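Local coordinates for CCHC-type domain-containing protein (Trypanosoma brucei brucei, PDB 7C45) that probably trims guide RNA as a 3'-5' exonuclease of the RNase D type and carries two zinc-binding CCHC modules, at residues 22-32 and 81-89. Sequence-based numbering, arbitrary orientation.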
ATOM      1  N   HIS A  22      19.328   4.107 -19.753  1.00 22.32           N
ATOM      2  CA  HIS A  22      18.934   5.501 -19.888  1.00 18.44           C
ATOM      3  C   HIS A  22      17.836   5.665 -20.935  1.00 16.81           C
ATOM      4  O   HIS A  22      16.880   6.417 -20.720  1.00 16.73           O
ATOM      5  CB  HIS A  22      20.167   6.346 -20.233  1.00 23.95           C
ATOM      6  CG  HIS A  22      19.908   7.819 -20.257  1.00 33.52           C
ATOM      7  ND1 HIS A  22      19.578   8.535 -19.126  1.00 40.06           N
ATOM      8  CD2 HIS A  22      19.933   8.713 -21.273  1.00 39.28           C
ATOM      9  CE1 HIS A  22      19.408   9.805 -19.444  1.00 43.00           C
ATOM     10  NE2 HIS A  22      19.619   9.940 -20.740  1.00 44.16           N
ATOM     11  N   GLU A  23      17.927   4.939 -22.052  1.00 17.20           N
ATOM     12  CA  GLU A  23      16.874   5.030 -23.062  1.00 23.12           C
ATOM     13  C   GLU A  23      15.534   4.573 -22.492  1.00 22.74           C
ATOM     14  O   GLU A  23      14.505   5.244 -22.661  1.00 17.53           O
ATOM     15  CB  GLU A  23      17.237   4.208 -24.297  1.00 29.07           C
ATOM     16  CG  GLU A  23      18.235   4.893 -25.215  1.00 46.17           C
ATOM     17  CD  GLU A  23      17.746   6.251 -25.701  1.00 63.15           C
ATOM     18  OE1 GLU A  23      16.556   6.361 -26.060  1.00 66.42           O
ATOM     19  OE2 GLU A  23      18.548   7.211 -25.712  1.00 70.94           O
ATOM     20  N   LYS A  24      15.527   3.435 -21.798  1.00 17.33           N
ATOM     21  CA  LYS A  24      14.271   2.954 -21.233  1.00 17.25           C
ATOM     22  C   LYS A  24      13.723   3.923 -20.192  1.00 16.86           C
ATOM     23  O   LYS A  24      12.503   4.088 -20.051  1.00 16.87           O
ATOM     24  CB  LYS A  24      14.479   1.567 -20.635  1.00 17.22           C
ATOM     25  CG  LYS A  24      14.620   0.453 -21.698  1.00 17.74           C
ATOM     26  CD  LYS A  24      15.174  -0.791 -21.034  1.00 17.73           C
ATOM     27  CE  LYS A  24      15.836  -1.771 -21.985  1.00 20.60           C
ATOM     28  NZ  LYS A  24      16.102  -3.054 -21.276  1.00 21.69           N
ATOM     29  N   LEU A  25      14.614   4.566 -19.439  1.00 16.54           N
ATOM     30  CA  LEU A  25      14.204   5.501 -18.401  1.00 16.21           C
ATOM     31  C   LEU A  25      13.514   6.730 -18.978  1.00 16.38           C
ATOM     32  O   LEU A  25      12.531   7.219 -18.413  1.00 16.28           O
ATOM     33  CB  LEU A  25      15.423   5.913 -17.586  1.00 15.94           C
ATOM     34  CG  LEU A  25      15.254   7.009 -16.527  1.00 17.27           C
ATOM     35  CD1 LEU A  25      14.321   6.559 -15.384  1.00 15.44           C
ATOM     36  CD2 LEU A  25      16.616   7.397 -15.980  1.00 16.36           C
ATOM     37  N   LYS A  26      14.039   7.277 -20.075  1.00 16.66           N
ATOM     38  CA  LYS A  26      13.410   8.447 -20.680  1.00 16.91           C
ATOM     39  C   LYS A  26      11.984   8.141 -21.094  1.00 17.17           C
ATOM     40  O   LYS A  26      11.075   8.943 -20.856  1.00 18.57           O
ATOM     41  CB  LYS A  26      14.209   8.911 -21.895  1.00 24.66           C
ATOM     42  CG  LYS A  26      15.685   9.006 -21.656  1.00 36.27           C
ATOM     43  CD  LYS A  26      16.031  10.237 -20.881  1.00 42.05           C
ATOM     44  CE  LYS A  26      16.247  11.373 -21.847  1.00 43.75           C
ATOM     45  NZ  LYS A  26      16.316  12.714 -21.197  1.00 37.56           N
ATOM     46  N   GLU A  27      11.779   6.984 -21.710  1.00 17.38           N
ATOM     47  CA  GLU A  27      10.450   6.594 -22.160  1.00 17.69           C
ATOM     48  C   GLU A  27       9.508   6.428 -20.976  1.00 17.38           C
ATOM     49  O   GLU A  27       8.350   6.846 -21.036  1.00 17.56           O
ATOM     50  CB  GLU A  27      10.547   5.299 -22.956  1.00 18.01           C
ATOM     51  CG  GLU A  27       9.258   4.800 -23.543  1.00 20.32           C
ATOM     52  N   ALA A  28       9.989   5.804 -19.900  1.00 16.97           N
ATOM     53  CA  ALA A  28       9.125   5.561 -18.749  1.00 16.69           C
ATOM     54  C   ALA A  28       8.727   6.870 -18.084  1.00 16.53           C
ATOM     55  O   ALA A  28       7.574   7.044 -17.686  1.00 16.55           O
ATOM     56  CB  ALA A  28       9.832   4.649 -17.741  1.00 16.34           C
ATOM     57  N   VAL A  29       9.684   7.790 -17.937  1.00 16.41           N
ATOM     58  CA  VAL A  29       9.396   9.111 -17.392  1.00 16.35           C
ATOM     59  C   VAL A  29       8.343   9.835 -18.230  1.00 16.78           C
ATOM     60  O   VAL A  29       7.390  10.405 -17.692  1.00 16.81           O
ATOM     61  CB  VAL A  29      10.690   9.935 -17.294  1.00 16.25           C
ATOM     62  CG1 VAL A  29      10.376  11.373 -17.043  1.00 17.06           C
ATOM     63  CG2 VAL A  29      11.571   9.370 -16.175  1.00 15.84           C
ATOM     64  N   THR A  30       8.515   9.845 -19.555  1.00 17.17           N
ATOM     65  CA  THR A  30       7.502  10.486 -20.398  1.00 18.04           C
ATOM     66  C   THR A  30       6.113   9.880 -20.170  1.00 17.76           C
ATOM     67  O   THR A  30       5.118  10.607 -20.118  1.00 18.00           O
ATOM     68  CB  THR A  30       7.892  10.399 -21.870  1.00 18.12           C
ATOM     69  OG1 THR A  30       9.175  10.982 -22.060  1.00 19.58           O
ATOM     70  CG2 THR A  30       6.887  11.147 -22.720  1.00 18.70           C
ATOM     71  N   SER A  31       6.016   8.560 -20.015  1.00 17.61           N
ATOM     72  CA  SER A  31       4.711   7.951 -19.740  1.00 17.70           C
ATOM     73  C   SER A  31       4.138   8.436 -18.418  1.00 17.37           C
ATOM     74  O   SER A  31       2.996   8.905 -18.347  1.00 17.60           O
ATOM     75  CB  SER A  31       4.832   6.438 -19.721  1.00 17.73           C
ATOM     76  OG  SER A  31       3.609   5.851 -19.316  1.00 19.83           O
ATOM     77  N   LEU A  32       4.928   8.340 -17.350  1.00 16.89           N
ATOM     78  CA  LEU A  32       4.422   8.729 -16.043  1.00 16.60           C
ATOM     79  C   LEU A  32       4.096  10.211 -15.987  1.00 16.79           C
ATOM     80  O   LEU A  32       3.233  10.622 -15.206  1.00 16.77           O
ATOM     81  CB  LEU A  32       5.441   8.378 -14.962  1.00 16.12           C
ATOM     82  CG  LEU A  32       5.750   6.918 -14.777  1.00 15.94           C
ATOM     83  CD1 LEU A  32       6.975   6.783 -13.869  1.00 15.56           C
ATOM     84  CD2 LEU A  32       4.547   6.172 -14.208  1.00 15.91           C
ATOM     85  N   ASP A  81      21.747   8.530  -9.077  1.00 14.83           N
ATOM     86  CA  ASP A  81      21.961   9.802  -9.749  1.00 14.92           C
ATOM     87  C   ASP A  81      21.233   9.843 -11.080  1.00 14.96           C
ATOM     88  O   ASP A  81      20.563  10.830 -11.393  1.00 19.61           O
ATOM     89  CB  ASP A  81      23.457  10.068  -9.947  1.00 15.15           C
ATOM     90  CG  ASP A  81      23.737  11.435 -10.557  1.00 18.67           C
ATOM     91  OD1 ASP A  81      23.247  12.448 -10.033  1.00 20.16           O
ATOM     92  OD2 ASP A  81      24.404  11.486 -11.595  1.00 26.24           O
ATOM     93  N   VAL A  82      21.329   8.774 -11.863  1.00 15.02           N
ATOM     94  CA  VAL A  82      20.675   8.777 -13.168  1.00 15.13           C
ATOM     95  C   VAL A  82      19.158   8.720 -12.998  1.00 15.04           C
ATOM     96  O   VAL A  82      18.411   9.493 -13.615  1.00 15.13           O
ATOM     97  CB  VAL A  82      21.196   7.619 -14.036  1.00 15.28           C
ATOM     98  CG1 VAL A  82      20.329   7.471 -15.296  1.00 15.44           C
ATOM     99  CG2 VAL A  82      22.637   7.872 -14.446  1.00 15.43           C
ATOM    100  N   PHE A  83      18.691   7.824 -12.131  1.00 14.90           N
ATOM    101  CA  PHE A  83      17.251   7.621 -11.954  1.00 15.17           C
ATOM    102  C   PHE A  83      16.536   8.890 -11.484  1.00 14.78           C
ATOM    103  O   PHE A  83      15.454   9.223 -11.988  1.00 14.86           O
ATOM    104  CB  PHE A  83      17.020   6.472 -10.971  1.00 14.70           C
ATOM    105  CG  PHE A  83      15.616   6.385 -10.445  1.00 14.59           C
ATOM    106  CD1 PHE A  83      14.610   5.828 -11.213  1.00 14.69           C
ATOM    107  CD2 PHE A  83      15.295   6.848  -9.174  1.00 14.44           C
ATOM    108  CE1 PHE A  83      13.303   5.749 -10.737  1.00 14.61           C
ATOM    109  CE2 PHE A  83      14.003   6.752  -8.689  1.00 14.36           C
ATOM    110  CZ  PHE A  83      13.002   6.204  -9.481  1.00 14.44           C
ATOM    111  N   VAL A  84      17.112   9.611 -10.526  1.00 14.71           N
ATOM    112  CA  VAL A  84      16.402  10.738  -9.935  1.00 15.38           C
ATOM    113  C   VAL A  84      16.372  11.969 -10.837  1.00 14.93           C
ATOM    114  O   VAL A  84      15.528  12.845 -10.626  1.00 15.12           O
ATOM    115  CB  VAL A  84      17.001  11.134  -8.574  1.00 16.26           C
ATOM    116  CG1 VAL A  84      16.994   9.958  -7.589  1.00 16.06           C
ATOM    117  CG2 VAL A  84      18.369  11.656  -8.769  1.00 14.76           C
ATOM    118  N   LYS A  85      17.245  12.043 -11.849  1.00 16.38           N
ATOM    119  CA  LYS A  85      17.394  13.231 -12.685  1.00 18.36           C
ATOM    120  C   LYS A  85      16.057  13.859 -13.078  1.00 16.89           C
ATOM    121  O   LYS A  85      15.765  15.001 -12.714  1.00 20.07           O
ATOM    122  CB  LYS A  85      18.210  12.884 -13.935  1.00 17.25           C
ATOM    123  N   ASP A  86      15.227  13.124 -13.803  1.00 20.05           N
ATOM    124  CA  ASP A  86      13.895  13.625 -14.125  1.00 24.81           C
ATOM    125  C   ASP A  86      12.801  13.080 -13.212  1.00 19.26           C
ATOM    126  O   ASP A  86      11.767  13.745 -13.040  1.00 17.31           O
ATOM    127  CB  ASP A  86      13.542  13.318 -15.591  1.00 23.57           C
ATOM    128  CG  ASP A  86      14.248  14.252 -16.576  1.00 30.04           C
ATOM    129  OD1 ASP A  86      14.861  15.252 -16.134  1.00 22.82           O
ATOM    130  OD2 ASP A  86      14.172  13.989 -17.792  1.00 26.42           O
ATOM    131  N   MET A  87      13.003  11.918 -12.586  1.00 16.92           N
ATOM    132  CA  MET A  87      11.940  11.392 -11.727  1.00 16.39           C
ATOM    133  C   MET A  87      11.652  12.310 -10.544  1.00 15.06           C
ATOM    134  O   MET A  87      10.522  12.328 -10.043  1.00 15.06           O
ATOM    135  CB  MET A  87      12.290   9.986 -11.233  1.00 14.86           C
ATOM    136  CG  MET A  87      12.169   8.906 -12.283  1.00 14.96           C
ATOM    137  SD  MET A  87      10.446   8.555 -12.731  1.00 18.22           S
ATOM    138  CE  MET A  87       9.849   7.804 -11.224  1.00 14.83           C
ATOM    139  N   GLN A  88      12.645  13.073 -10.074  1.00 15.07           N
ATOM    140  CA  GLN A  88      12.416  13.902  -8.888  1.00 15.09           C
ATOM    141  C   GLN A  88      11.330  14.940  -9.137  1.00 17.18           C
ATOM    142  O   GLN A  88      10.548  15.264  -8.240  1.00 16.86           O
ATOM    143  CB  GLN A  88      13.715  14.577  -8.442  1.00 18.59           C
ATOM    144  CG  GLN A  88      14.325  15.520  -9.451  1.00 27.95           C
ATOM    145  CD  GLN A  88      15.669  16.051  -9.002  1.00 45.98           C
ATOM    146  OE1 GLN A  88      15.874  16.321  -7.817  1.00 47.67           O
ATOM    147  NE2 GLN A  88      16.600  16.196  -9.948  1.00 47.73           N
ATOM    148  N   SER A  89      11.255  15.465 -10.358  1.00 15.64           N
ATOM    149  CA  SER A  89      10.255  16.483 -10.641  1.00 16.00           C
ATOM    150  C   SER A  89       8.848  15.899 -10.594  1.00 15.99           C
ATOM    151  O   SER A  89       7.918  16.517 -10.077  1.00 18.60           O
ATOM    152  CB  SER A  89      10.542  17.103 -12.004  1.00 21.92           C
ATOM    153  OG  SER A  89       9.526  17.997 -12.358  1.00 28.37           O
TER
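Leu-25 lays its two methyls against different parts of segment 81-89 of helix 80-92. CD2 of Leu-25 rests 3.6 Å from the backbone O of Val-82 and also meets CG1 of that valine. CD1 leans obliquely on the ring of Phe-83. CG of Leu-25 lies anti to the backbone N (chi1 174°), which carries both methyls across to the other helix. One turn on, Val-29 splits its branches in the same way. The side chains of Val-29 and Asp-86 cross at about a right angle, with CG1 of Val-29 4.0 Å from CB of Asp-86. CG2 of Val-29 packs on the sulfur, 3.7 Å from SD of Met-87. The methionine chain is bent at both chi2 and chi3, and CE of Met-87 thereby meets CD1 of Leu-32 at 4.0 Å. CB of the same methionine sits over one face of the Phe-83 ring, toward its rim.

Polar groups mark the outer margin. The ring of His-22 turns an edge to Val-82, with ND1 of His-22 4.0 Å from CG1 of Val-82. CG of Lys-26 lies over one face of that histidine ring, toward its rim. NZ of Lys-26 stays 4.2 Å from OD2 of Asp-86, too far for a salt bridge, though the opposite charges probably attract. No hydrogen bond joins the two segments. His-22, Lys-26 and Asp-86 have been seen to bind zinc in a structure of this protein, though none is modelled at this site.

On the inner side, Phe-73 of strand 70-74 touches Leu-25 and meets the Phe-83 ring edge-to-face. Val-60 of strand 57-64 also touches Phe-83. The axes of the two segments run nearly parallel, 10.1 Å apart at closest approach and crossing at -18°. This is a pair of neighbouring helices packed on the central mixed sheet of the RNase H-like 3'-5' exonuclease fold.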